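Local coordinates for protein CurJ (Moorea producens 3L, PDB 5TZ6) that dehydrates a polyketide intermediate as the dehydratase domain of a synthase module in curacin biosynthesis, apparently by vinylogous elimination of water, at residues I162-L171 / Q223-D231; G272-Q280 / Q291-K299. The protein carries 1 engineered substitution. All coordinates share one frame; numbering follows the deposited sequence.

Contact 1 comes first along the chain and is complete before contact 2 begins; their centres lie about 15 Å apart, within the same dehydratase domain of hot-dog type. Contact 1 sets helix 164-173 against the chain that leaves helix 215-223, whereas contact 2 is the pairing of strands 274-282 and 288-300 in a hairpin of antiparallel strands in the hot-dog fold. They meet at F275, whose ring packs against I225, L228 and V229, with L228 CD1 3.5 Å from F275 CZ. Segment 223-231 is thus held between helix 164-173 and the hairpin, and L171 of that helix is one of the residues lining the pocket of the bound hydroxy-methylheptenoic acid.

Contact 1: residues I162-L171 / Q223-D231; sequences IDSAEIYQHL and QSIIALVLD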
ATOM      1  N   ILE A 162      -3.485 -10.909  46.559  1.00 71.67           N
ATOM      2  CA  ILE A 162      -4.208 -12.066  46.050  1.00 77.88           C
ATOM      3  C   ILE A 162      -3.430 -12.669  44.887  1.00 75.70           C
ATOM      4  O   ILE A 162      -2.629 -12.001  44.229  1.00 76.72           O
ATOM      5  CB  ILE A 162      -5.649 -11.722  45.604  1.00 79.76           C
ATOM      6  CG1 ILE A 162      -5.661 -11.170  44.186  1.00 70.61           C
ATOM      7  CG2 ILE A 162      -6.278 -10.713  46.551  1.00 84.27           C
ATOM      8  CD1 ILE A 162      -7.012 -10.646  43.773  1.00 73.02           C
ATOM      9  N   ASP A 163      -3.677 -13.955  44.648  1.00 76.71           N
ATOM     10  CA  ASP A 163      -2.911 -14.720  43.677  1.00 78.95           C
ATOM     11  C   ASP A 163      -3.363 -14.379  42.267  1.00 75.41           C
ATOM     12  O   ASP A 163      -4.562 -14.364  41.973  1.00 73.34           O
ATOM     13  CB  ASP A 163      -3.076 -16.218  43.933  1.00 90.47           C
ATOM     14  CG  ASP A 163      -2.112 -17.067  43.120  1.00 95.08           C
ATOM     15  OD1 ASP A 163      -1.508 -16.555  42.153  1.00 89.60           O
ATOM     16  OD2 ASP A 163      -1.974 -18.266  43.441  1.00107.28           O
ATOM     17  N   SER A 164      -2.397 -14.110  41.393  1.00 71.49           N
ATOM     18  CA  SER A 164      -2.732 -13.801  40.012  1.00 66.36           C
ATOM     19  C   SER A 164      -3.493 -14.938  39.346  1.00 64.31           C
ATOM     20  O   SER A 164      -4.254 -14.693  38.400  1.00 57.96           O
ATOM     21  CB  SER A 164      -1.458 -13.490  39.229  1.00 59.65           C
ATOM     22  OG  SER A 164      -0.529 -14.551  39.353  1.00 78.54           O
ATOM     23  N   ALA A 165      -3.327 -16.168  39.837  1.00 57.60           N
ATOM     24  CA  ALA A 165      -3.981 -17.306  39.201  1.00 61.90           C
ATOM     25  C   ALA A 165      -5.490 -17.139  39.199  1.00 55.41           C
ATOM     26  O   ALA A 165      -6.159 -17.534  38.234  1.00 64.47           O
ATOM     27  CB  ALA A 165      -3.584 -18.600  39.914  1.00 63.27           C
ATOM     28  N   GLU A 166      -6.030 -16.496  40.237  1.00 60.02           N
ATOM     29  CA  GLU A 166      -7.466 -16.266  40.310  1.00 60.66           C
ATOM     30  C   GLU A 166      -7.957 -15.516  39.083  1.00 63.51           C
ATOM     31  O   GLU A 166      -9.038 -15.806  38.558  1.00 68.28           O
ATOM     32  CB  GLU A 166      -7.809 -15.490  41.580  1.00 64.06           C
ATOM     33  CG  GLU A 166      -7.756 -16.316  42.852  1.00 83.59           C
ATOM     34  CD  GLU A 166      -8.379 -15.593  44.031  1.00105.77           C
ATOM     35  OE1 GLU A 166      -7.644 -15.261  44.988  1.00116.40           O
ATOM     36  OE2 GLU A 166      -9.604 -15.345  43.996  1.00118.85           O
ATOM     37  N   ILE A 167      -7.169 -14.560  38.591  1.00 56.73           N
ATOM     38  CA  ILE A 167      -7.586 -13.850  37.390  1.00 59.28           C
ATOM     39  C   ILE A 167      -7.566 -14.791  36.197  1.00 58.82           C
ATOM     40  O   ILE A 167      -8.570 -14.948  35.489  1.00 55.30           O
ATOM     41  CB  ILE A 167      -6.696 -12.619  37.155  1.00 56.17           C
ATOM     42  CG1 ILE A 167      -6.976 -11.546  38.209  1.00 57.06           C
ATOM     43  CG2 ILE A 167      -6.896 -12.074  35.741  1.00 46.64           C
ATOM     44  CD1 ILE A 167      -6.158 -10.286  38.012  1.00 56.19           C
ATOM     45  N   TYR A 168      -6.457 -15.510  36.014  1.00 57.09           N
ATOM     46  CA  TYR A 168      -6.363 -16.342  34.824  1.00 59.03           C
ATOM     47  C   TYR A 168      -7.374 -17.469  34.900  1.00 56.80           C
ATOM     48  O   TYR A 168      -8.067 -17.767  33.917  1.00 52.03           O
ATOM     49  CB  TYR A 168      -4.947 -16.891  34.684  1.00 54.92           C
ATOM     50  CG  TYR A 168      -3.892 -15.808  34.565  1.00 54.86           C
ATOM     51  CD1 TYR A 168      -4.045 -14.759  33.677  1.00 43.70           C
ATOM     52  CD2 TYR A 168      -2.752 -15.831  35.366  1.00 55.21           C
ATOM     53  CE1 TYR A 168      -3.087 -13.767  33.574  1.00 60.17           C
ATOM     54  CE2 TYR A 168      -1.790 -14.850  35.275  1.00 56.15           C
ATOM     55  CZ  TYR A 168      -1.961 -13.818  34.374  1.00 65.87           C
ATOM     56  OH  TYR A 168      -1.001 -12.835  34.278  1.00 69.89           O
ATOM     57  N   GLN A 169      -7.574 -18.002  36.102  1.00 53.11           N
ATOM     58  CA  GLN A 169      -8.571 -19.043  36.283  1.00 60.18           C
ATOM     59  C   GLN A 169      -9.957 -18.505  35.975  1.00 62.50           C
ATOM     60  O   GLN A 169     -10.740 -19.161  35.271  1.00 57.00           O
ATOM     61  CB  GLN A 169      -8.511 -19.589  37.707  1.00 52.96           C
ATOM     62  CG  GLN A 169      -9.489 -20.717  37.955  1.00 59.63           C
ATOM     63  CD  GLN A 169      -9.104 -21.972  37.195  1.00 67.60           C
ATOM     64  OE1 GLN A 169      -8.011 -22.502  37.379  1.00 77.45           O
ATOM     65  NE2 GLN A 169     -10.002 -22.457  36.342  1.00 73.31           N
ATOM     66  N   HIS A 170     -10.274 -17.301  36.477  1.00 58.82           N
ATOM     67  CA  HIS A 170     -11.571 -16.714  36.161  1.00 56.79           C
ATOM     68  C   HIS A 170     -11.798 -16.700  34.657  1.00 52.59           C
ATOM     69  O   HIS A 170     -12.903 -16.988  34.184  1.00 47.07           O
ATOM     70  CB  HIS A 170     -11.680 -15.297  36.735  1.00 46.36           C
ATOM     71  CG  HIS A 170     -12.926 -14.572  36.318  1.00 57.11           C
ATOM     72  ND1 HIS A 170     -14.046 -14.495  37.116  1.00 58.56           N
ATOM     73  CD2 HIS A 170     -13.222 -13.883  35.189  1.00 54.23           C
ATOM     74  CE1 HIS A 170     -14.980 -13.791  36.498  1.00 56.20           C
ATOM     75  NE2 HIS A 170     -14.506 -13.413  35.324  1.00 56.39           N
ATOM     76  N   LEU A 171     -10.750 -16.405  33.887  1.00 44.71           N
ATOM     77  CA  LEU A 171     -10.921 -16.361  32.443  1.00 56.12           C
ATOM     78  C   LEU A 171     -10.969 -17.766  31.863  1.00 60.28           C
ATOM     79  O   LEU A 171     -11.778 -18.045  30.969  1.00 64.32           O
ATOM     80  CB  LEU A 171      -9.796 -15.538  31.807  1.00 49.32           C
ATOM     81  CG  LEU A 171      -9.851 -14.030  32.085  1.00 51.68           C
ATOM     82  CD1 LEU A 171      -8.610 -13.351  31.548  1.00 48.86           C
ATOM     83  CD2 LEU A 171     -11.106 -13.397  31.477  1.00 49.38           C
ATOM     84  N   GLN A 223      -7.151  -6.762  31.614  1.00 55.25           N
ATOM     85  CA  GLN A 223      -7.393  -7.910  32.484  1.00 54.53           C
ATOM     86  C   GLN A 223      -7.435  -7.503  33.945  1.00 58.48           C
ATOM     87  O   GLN A 223      -8.057  -8.192  34.762  1.00 48.36           O
ATOM     88  CB  GLN A 223      -6.310  -8.972  32.308  1.00 46.71           C
ATOM     89  CG  GLN A 223      -6.165  -9.554  30.927  1.00 54.00           C
ATOM     90  CD  GLN A 223      -4.887 -10.357  30.811  1.00 56.24           C
ATOM     91  OE1 GLN A 223      -4.347 -10.811  31.814  1.00 60.43           O
ATOM     92  NE2 GLN A 223      -4.385 -10.515  29.592  1.00 61.93           N
ATOM     93  N   SER A 224      -6.759  -6.409  34.300  1.00 62.54           N
ATOM     94  CA  SER A 224      -6.759  -6.001  35.700  1.00 60.71           C
ATOM     95  C   SER A 224      -8.175  -5.849  36.248  1.00 55.56           C
ATOM     96  O   SER A 224      -8.413  -6.129  37.427  1.00 64.27           O
ATOM     97  CB  SER A 224      -5.989  -4.691  35.877  1.00 59.03           C
ATOM     98  OG  SER A 224      -6.573  -3.643  35.121  1.00 60.41           O
ATOM     99  N   ILE A 225      -9.135  -5.432  35.417  1.00 46.69           N
ATOM    100  CA  ILE A 225     -10.470  -5.180  35.952  1.00 52.32           C
ATOM    101  C   ILE A 225     -11.095  -6.465  36.456  1.00 59.01           C
ATOM    102  O   ILE A 225     -11.948  -6.430  37.351  1.00 63.89           O
ATOM    103  CB  ILE A 225     -11.409  -4.515  34.923  1.00 59.87           C
ATOM    104  CG1 ILE A 225     -12.097  -5.575  34.067  1.00 59.61           C
ATOM    105  CG2 ILE A 225     -10.665  -3.491  34.067  1.00 63.93           C
ATOM    106  CD1 ILE A 225     -13.570  -5.298  33.852  1.00 72.71           C
ATOM    107  N   ILE A 226     -10.671  -7.610  35.923  1.00 55.55           N
ATOM    108  CA  ILE A 226     -11.228  -8.876  36.374  1.00 48.45           C
ATOM    109  C   ILE A 226     -11.048  -9.020  37.876  1.00 52.97           C
ATOM    110  O   ILE A 226     -11.852  -9.679  38.546  1.00 51.60           O
ATOM    111  CB  ILE A 226     -10.565 -10.045  35.620  1.00 47.26           C
ATOM    112  CG1 ILE A 226     -11.001 -10.062  34.153  1.00 46.81           C
ATOM    113  CG2 ILE A 226     -10.859 -11.378  36.319  1.00 43.41           C
ATOM    114  CD1 ILE A 226     -12.504 -10.130  33.958  1.00 55.34           C
ATOM    115  N   ALA A 227     -10.002  -8.399  38.431  1.00 51.18           N
ATOM    116  CA  ALA A 227      -9.701  -8.540  39.852  1.00 55.71           C
ATOM    117  C   ALA A 227     -10.704  -7.832  40.748  1.00 57.28           C
ATOM    118  O   ALA A 227     -10.693  -8.063  41.962  1.00 69.38           O
ATOM    119  CB  ALA A 227      -8.290  -8.025  40.144  1.00 53.46           C
ATOM    120  N   LEU A 228     -11.576  -6.998  40.193  1.00 52.79           N
ATOM    121  CA  LEU A 228     -12.619  -6.348  40.972  1.00 53.74           C
ATOM    122  C   LEU A 228     -13.963  -7.056  40.875  1.00 58.33           C
ATOM    123  O   LEU A 228     -14.941  -6.570  41.449  1.00 64.18           O
ATOM    124  CB  LEU A 228     -12.776  -4.892  40.528  1.00 56.75           C
ATOM    125  CG  LEU A 228     -11.483  -4.089  40.422  1.00 58.15           C
ATOM    126  CD1 LEU A 228     -11.753  -2.744  39.774  1.00 59.66           C
ATOM    127  CD2 LEU A 228     -10.853  -3.899  41.795  1.00 65.05           C
ATOM    128  N   VAL A 229     -14.038  -8.180  40.162  1.00 61.15           N
ATOM    129  CA  VAL A 229     -15.304  -8.877  39.953  1.00 69.05           C
ATOM    130  C   VAL A 229     -15.147 -10.375  40.202  1.00 73.83           C
ATOM    131  O   VAL A 229     -15.942 -11.182  39.708  1.00 78.05           O
ATOM    132  CB  VAL A 229     -15.838  -8.613  38.533  1.00 67.21           C
ATOM    133  CG1 VAL A 229     -15.988  -7.120  38.293  1.00 57.96           C
ATOM    134  CG2 VAL A 229     -14.908  -9.222  37.508  1.00 67.98           C
ATOM    135  N   LEU A 230     -14.126 -10.758  40.973  1.00 67.72           N
ATOM    136  CA  LEU A 230     -13.883 -12.177  41.219  1.00 58.64           C
ATOM    137  C   LEU A 230     -15.011 -12.822  42.018  1.00 66.37           C
ATOM    138  O   LEU A 230     -15.211 -14.039  41.935  1.00 74.34           O
ATOM    139  CB  LEU A 230     -12.549 -12.367  41.946  1.00 55.95           C
ATOM    140  CG  LEU A 230     -11.282 -12.029  41.162  1.00 59.59           C
ATOM    141  CD1 LEU A 230     -10.052 -12.178  42.039  1.00 56.68           C
ATOM    142  CD2 LEU A 230     -11.179 -12.930  39.945  1.00 58.12           C
ATOM    143  N   ASP A 231     -15.735 -12.034  42.813  1.00 56.50           N
ATOM    144  CA  ASP A 231     -16.748 -12.586  43.715  1.00116.18           C
ATOM    145  C   ASP A 231     -18.091 -12.839  43.031  1.00 96.59           C
ATOM    146  O   ASP A 231     -18.783 -13.810  43.362  1.00 94.10           O
ATOM    147  CB  ASP A 231     -16.945 -11.642  44.901  1.00114.78           C
ATOM    148  CG  ASP A 231     -17.305 -10.225  44.467  1.00132.35           C
ATOM    149  OD1 ASP A 231     -16.713  -9.728  43.481  1.00131.30           O
ATOM    150  OD2 ASP A 231     -18.184  -9.611  45.107  1.00143.00           O
TER
HETATM  151  O   HOH W   1      -1.322 -10.137  32.341  1.00141.51           O
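H170 lays the CD2 corner of its imidazole against I226, with H170 CD2 3.6 Å from I226 CG2 and the ring oblique to that branch. CG stands anti to the backbone N (chi1 173°), which swings the ring off helix 164-173 toward segment 223-231; NE2 is then hydrogen-bonded to T239. The same I226 methyl also meets I167 CG2, while the other arm of I167 ends with CD1 3.8 Å from A227 CB. L171 adds CD2 beside I226 CG1, and its side chain also borders the bound hydroxy acid.

L230 closes the far end with two methyls: CD2 lies 4.0 Å from H170 CB, and CD1 meets I162 CD1 tip to tip at 3.8 Å, with the carboxylate end of E166 crossing it. Replacing H170 by an alanine is likely to open a gap beside I226 CG2 and to leave T239 OG1 without its imidazole partner.

No direct hydrogen bond joins the segments. A water donates to Q223 OE1 at 3.1 Å and makes a weak bond to Y168 OH, whose stronger partner is I185 O. Q223 OE1 also lies at the edge of the Y168 ring, and Q223 NE2 is taken by D219 and F182 O. Behind this layer, D163 caps the helix, OD1 accepting from A165 N from above the carboxylate plane. Around the contact, L171, Y168 and Q223 touch strand 176-178, I162 pairs with V188 of strand 185-190, and I225 and V229 reach F240 of strand 239-250.

Contact 2: residues G272-Q280 / Q291-K299; sequences GEKFKADIQ and QVIGFEGRK
F275 and G297 exchange two backbone hydrogen bonds, F275 N to G297 O and G297 N to F275 O, each 2.9 Å. A277 and F295 form the next such pair; F295 N reaches A277 O with an N-H...O angle of only 133°, next to the point where the register slips. K299 N to E273 O closes one end, and I279 with V292 makes a straight reciprocal pair toward the other. Between the A277-F295 and I279-V292 pairs the register shifts by one residue, a beta bulge where the second strand turns a corner at I293 and G294. The N-H of G294 is satisfied by a side chain instead: D278 OD1 accepts it at 2.9 Å, nearly head-on to the C-O bond. With CG beside its own backbone N (chi1 -69°), D278 reaches across to the corner. The positive phi of G294 (73°) favours glycine. The other backbone edge of strand 274-282 is bonded too, K276 to S266, D278 to C264 and Q280 to Y262 of strand 258-267.

Q280 and Q291 run side by side, their amide planes nearly parallel, and Q280 NE2 donates to Q291 OE1 at 3.0 Å. At the other end, K274, K276, E296 and R298 share a face. R298 NE donates to E296 OE1 at 2.7 Å on the anti side of the carboxylate, nearly in the guanidinium plane. K276 NZ forms a salt bridge with D268, just past the end of strand 258-267. On the other face, I279 and V292 touch at 3.9 Å between their CB atoms.

The backbone bonds thus fix the hairpin on both sides of the bulge, and D278 fills the break in their pattern. E296 probably tempers the repulsion between K274 and R298, two positive groups held close together, K274 NZ lying 3.5 Å above the centre of the R298 guanidinium.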
ATOM      1  N   GLY A 272     -26.274  -3.669  35.965  1.00118.32           N
ATOM      2  CA  GLY A 272     -25.270  -4.537  36.548  1.00105.68           C
ATOM      3  C   GLY A 272     -24.489  -5.332  35.522  1.00 92.86           C
ATOM      4  O   GLY A 272     -23.779  -6.284  35.862  1.00 88.40           O
ATOM      5  N   GLU A 273     -24.606  -4.942  34.257  1.00 86.78           N
ATOM      6  CA  GLU A 273     -23.886  -5.588  33.175  1.00 82.67           C
ATOM      7  C   GLU A 273     -22.768  -4.728  32.617  1.00 70.44           C
ATOM      8  O   GLU A 273     -22.013  -5.199  31.760  1.00 69.11           O
ATOM      9  CB  GLU A 273     -24.850  -5.989  32.049  1.00 96.23           C
ATOM     10  CG  GLU A 273     -25.450  -7.371  32.254  1.00115.58           C
ATOM     11  CD  GLU A 273     -26.831  -7.517  31.651  1.00138.41           C
ATOM     12  OE1 GLU A 273     -27.737  -6.746  32.035  1.00150.08           O
ATOM     13  OE2 GLU A 273     -27.011  -8.411  30.797  1.00144.94           O
ATOM     14  N   LYS A 274     -22.652  -3.483  33.064  1.00 62.90           N
ATOM     15  CA  LYS A 274     -21.586  -2.591  32.639  1.00 59.26           C
ATOM     16  C   LYS A 274     -20.606  -2.408  33.786  1.00 59.33           C
ATOM     17  O   LYS A 274     -21.011  -2.105  34.914  1.00 62.18           O
ATOM     18  CB  LYS A 274     -22.141  -1.231  32.224  1.00 58.05           C
ATOM     19  CG  LYS A 274     -23.049  -1.254  31.019  1.00 66.40           C
ATOM     20  CD  LYS A 274     -23.684   0.109  30.828  1.00 71.46           C
ATOM     21  CE  LYS A 274     -24.374   0.209  29.491  1.00 82.26           C
ATOM     22  NZ  LYS A 274     -25.158  -1.020  29.197  1.00 89.61           N
ATOM     23  N   PHE A 275     -19.324  -2.593  33.500  1.00 56.22           N
ATOM     24  CA  PHE A 275     -18.265  -2.288  34.449  1.00 53.96           C
ATOM     25  C   PHE A 275     -17.445  -1.135  33.891  1.00 56.20           C
ATOM     26  O   PHE A 275     -16.907  -1.232  32.778  1.00 49.50           O
ATOM     27  CB  PHE A 275     -17.377  -3.500  34.713  1.00 50.63           C
ATOM     28  CG  PHE A 275     -16.498  -3.332  35.910  1.00 63.45           C
ATOM     29  CD1 PHE A 275     -15.239  -2.777  35.784  1.00 63.81           C
ATOM     30  CD2 PHE A 275     -16.948  -3.692  37.169  1.00 65.17           C
ATOM     31  CE1 PHE A 275     -14.435  -2.603  36.890  1.00 70.13           C
ATOM     32  CE2 PHE A 275     -16.150  -3.521  38.277  1.00 67.53           C
ATOM     33  CZ  PHE A 275     -14.891  -2.978  38.140  1.00 71.37           C
ATOM     34  N   LYS A 276     -17.341  -0.056  34.669  1.00 56.08           N
ATOM     35  CA  LYS A 276     -16.661   1.165  34.253  1.00 56.09           C
ATOM     36  C   LYS A 276     -15.449   1.420  35.141  1.00 56.24           C
ATOM     37  O   LYS A 276     -15.520   1.275  36.368  1.00 62.62           O
ATOM     38  CB  LYS A 276     -17.608   2.367  34.290  1.00 53.03           C
ATOM     39  CG  LYS A 276     -18.861   2.194  33.443  1.00 67.83           C
ATOM     40  CD  LYS A 276     -19.901   3.265  33.748  1.00 80.63           C
ATOM     41  CE  LYS A 276     -21.049   3.210  32.748  1.00 91.10           C
ATOM     42  NZ  LYS A 276     -22.013   4.330  32.936  1.00106.72           N
ATOM     43  N   ALA A 277     -14.340   1.803  34.512  1.00 49.69           N
ATOM     44  CA  ALA A 277     -13.060   1.873  35.200  1.00 54.90           C
ATOM     45  C   ALA A 277     -12.144   2.904  34.551  1.00 53.54           C
ATOM     46  O   ALA A 277     -12.265   3.211  33.361  1.00 51.46           O
ATOM     47  CB  ALA A 277     -12.374   0.508  35.192  1.00 39.80           C
ATOM     48  N   ASP A 278     -11.229   3.434  35.357  1.00 55.57           N
ATOM     49  CA  ASP A 278     -10.071   4.182  34.893  1.00 61.00           C
ATOM     50  C   ASP A 278      -8.819   3.371  35.205  1.00 58.65           C
ATOM     51  O   ASP A 278      -8.728   2.723  36.260  1.00 61.97           O
ATOM     52  CB  ASP A 278      -9.987   5.557  35.562  1.00 75.09           C
ATOM     53  CG  ASP A 278     -11.089   6.509  35.104  1.00 99.49           C
ATOM     54  OD1 ASP A 278     -11.485   6.449  33.922  1.00108.17           O
ATOM     55  OD2 ASP A 278     -11.559   7.319  35.932  1.00116.97           O
ATOM     56  N   ILE A 279      -7.853   3.420  34.290  1.00 57.31           N
ATOM     57  CA  ILE A 279      -6.636   2.627  34.387  1.00 58.35           C
ATOM     58  C   ILE A 279      -5.430   3.521  34.145  1.00 55.06           C
ATOM     59  O   ILE A 279      -5.472   4.445  33.325  1.00 56.54           O
ATOM     60  CB  ILE A 279      -6.659   1.453  33.384  1.00 59.72           C
ATOM     61  CG1 ILE A 279      -7.978   0.678  33.512  1.00 58.01           C
ATOM     62  CG2 ILE A 279      -5.449   0.559  33.585  1.00 54.79           C
ATOM     63  CD1 ILE A 279      -8.234  -0.305  32.394  1.00 54.53           C
ATOM     64  N   GLN A 280      -4.338   3.214  34.849  1.00 49.17           N
ATOM     65  CA  GLN A 280      -3.085   3.960  34.779  1.00 48.76           C
ATOM     66  C   GLN A 280      -1.940   2.957  34.768  1.00 48.61           C
ATOM     67  O   GLN A 280      -1.743   2.220  35.736  1.00 46.83           O
ATOM     68  CB  GLN A 280      -2.951   4.930  35.953  1.00 55.83           C
ATOM     69  CG  GLN A 280      -3.865   6.143  35.855  1.00 58.94           C
ATOM     70  CD  GLN A 280      -3.615   7.132  36.965  1.00 76.87           C
ATOM     71  OE1 GLN A 280      -3.381   6.750  38.111  1.00 84.77           O
ATOM     72  NE2 GLN A 280      -3.637   8.415  36.629  1.00 85.33           N
ATOM     73  N   GLN A 291      -2.585   5.715  29.924  1.00 50.81           N
ATOM     74  CA  GLN A 291      -3.721   6.007  30.784  1.00 61.74           C
ATOM     75  C   GLN A 291      -5.016   5.754  30.031  1.00 55.48           C
ATOM     76  O   GLN A 291      -5.117   6.046  28.838  1.00 50.97           O
ATOM     77  CB  GLN A 291      -3.686   7.456  31.275  1.00 60.99           C
ATOM     78  CG  GLN A 291      -4.728   7.764  32.325  1.00 66.25           C
ATOM     79  CD  GLN A 291      -4.622   9.179  32.842  1.00 71.07           C
ATOM     80  OE1 GLN A 291      -4.674   9.419  34.047  1.00 83.78           O
ATOM     81  NE2 GLN A 291      -4.475  10.128  31.927  1.00 68.54           N
ATOM     82  N   VAL A 292      -6.002   5.202  30.729  1.00 58.30           N
ATOM     83  CA  VAL A 292      -7.294   4.875  30.140  1.00 49.78           C
ATOM     84  C   VAL A 292      -8.373   5.516  30.991  1.00 53.46           C
ATOM     85  O   VAL A 292      -8.469   5.237  32.194  1.00 48.64           O
ATOM     86  CB  VAL A 292      -7.522   3.359  30.042  1.00 49.61           C
ATOM     87  CG1 VAL A 292      -8.921   3.067  29.494  1.00 44.89           C
ATOM     88  CG2 VAL A 292      -6.450   2.723  29.184  1.00 47.96           C
ATOM     89  N   ILE A 293      -9.195   6.351  30.367  1.00 52.78           N
ATOM     90  CA  ILE A 293     -10.301   7.036  31.019  1.00 52.13           C
ATOM     91  C   ILE A 293     -11.587   6.533  30.388  1.00 53.27           C
ATOM     92  O   ILE A 293     -11.721   6.529  29.157  1.00 54.88           O
ATOM     93  CB  ILE A 293     -10.188   8.565  30.868  1.00 57.22           C
ATOM     94  CG1 ILE A 293      -8.930   9.084  31.563  1.00 60.77           C
ATOM     95  CG2 ILE A 293     -11.425   9.254  31.434  1.00 52.35           C
ATOM     96  CD1 ILE A 293      -8.988   8.992  33.063  1.00 67.81           C
ATOM     97  N   GLY A 294     -12.533   6.127  31.226  1.00 58.50           N
ATOM     98  CA  GLY A 294     -13.817   5.690  30.716  1.00 58.95           C
ATOM     99  C   GLY A 294     -13.789   4.338  30.039  1.00 56.90           C
ATOM    100  O   GLY A 294     -14.451   4.152  29.010  1.00 58.47           O
ATOM    101  N   PHE A 295     -13.001   3.403  30.558  1.00 49.67           N
ATOM    102  CA  PHE A 295     -13.070   2.031  30.077  1.00 46.81           C
ATOM    103  C   PHE A 295     -14.396   1.415  30.495  1.00 53.44           C
ATOM    104  O   PHE A 295     -14.761   1.451  31.674  1.00 53.95           O
ATOM    105  CB  PHE A 295     -11.916   1.202  30.636  1.00 50.85           C
ATOM    106  CG  PHE A 295     -11.966  -0.241  30.235  1.00 52.03           C
ATOM    107  CD1 PHE A 295     -12.766  -1.138  30.928  1.00 52.91           C
ATOM    108  CD2 PHE A 295     -11.209  -0.707  29.173  1.00 55.04           C
ATOM    109  CE1 PHE A 295     -12.824  -2.465  30.562  1.00 47.71           C
ATOM    110  CE2 PHE A 295     -11.255  -2.043  28.806  1.00 59.43           C
ATOM    111  CZ  PHE A 295     -12.063  -2.922  29.501  1.00 44.69           C
ATOM    112  N   GLU A 296     -15.127   0.860  29.536  1.00 52.68           N
ATOM    113  CA  GLU A 296     -16.362   0.144  29.822  1.00 53.64           C
ATOM    114  C   GLU A 296     -16.275  -1.249  29.222  1.00 46.72           C
ATOM    115  O   GLU A 296     -16.066  -1.396  28.006  1.00 42.44           O
ATOM    116  CB  GLU A 296     -17.597   0.864  29.282  1.00 57.67           C
ATOM    117  CG  GLU A 296     -18.882   0.107  29.622  1.00 75.73           C
ATOM    118  CD  GLU A 296     -20.149   0.795  29.141  1.00 92.06           C
ATOM    119  OE1 GLU A 296     -20.757   0.304  28.165  1.00101.66           O
ATOM    120  OE2 GLU A 296     -20.539   1.823  29.735  1.00101.18           O
ATOM    121  N   GLY A 297     -16.421  -2.257  30.083  1.00 48.66           N
ATOM    122  CA  GLY A 297     -16.617  -3.630  29.657  1.00 52.17           C
ATOM    123  C   GLY A 297     -18.062  -4.014  29.922  1.00 49.01           C
ATOM    124  O   GLY A 297     -18.722  -3.438  30.793  1.00 48.16           O
ATOM    125  N   ARG A 298     -18.563  -4.980  29.165  1.00 45.27           N
ATOM    126  CA  ARG A 298     -19.939  -5.432  29.315  1.00 58.97           C
ATOM    127  C   ARG A 298     -19.976  -6.944  29.418  1.00 55.04           C
ATOM    128  O   ARG A 298     -19.243  -7.639  28.706  1.00 54.22           O
ATOM    129  CB  ARG A 298     -20.820  -4.976  28.155  1.00 63.23           C
ATOM    130  CG  ARG A 298     -21.006  -3.487  28.098  1.00 55.81           C
ATOM    131  CD  ARG A 298     -22.159  -3.113  27.202  1.00 63.82           C
ATOM    132  NE  ARG A 298     -22.308  -1.669  27.099  1.00 68.63           N
ATOM    133  CZ  ARG A 298     -23.190  -1.072  26.309  1.00 70.98           C
ATOM    134  NH1 ARG A 298     -24.005  -1.797  25.557  1.00 72.81           N
ATOM    135  NH2 ARG A 298     -23.258   0.249  26.273  1.00 75.55           N
ATOM    136  N   LYS A 299     -20.845  -7.440  30.296  1.00 65.00           N
ATOM    137  CA  LYS A 299     -21.025  -8.876  30.452  1.00 68.24           C
ATOM    138  C   LYS A 299     -21.389  -9.496  29.112  1.00 67.43           C
ATOM    139  O   LYS A 299     -22.224  -8.964  28.376  1.00 70.99           O
ATOM    140  CB  LYS A 299     -22.128  -9.156  31.471  1.00 73.92           C
ATOM    141  CG  LYS A 299     -21.709  -9.015  32.921  1.00 86.48           C
ATOM    142  CD  LYS A 299     -21.582 -10.370  33.593  1.00 97.05           C
ATOM    143  CE  LYS A 299     -21.600 -10.241  35.109  1.00108.50           C
ATOM    144  NZ  LYS A 299     -21.489 -11.567  35.780  1.00112.47           N
TER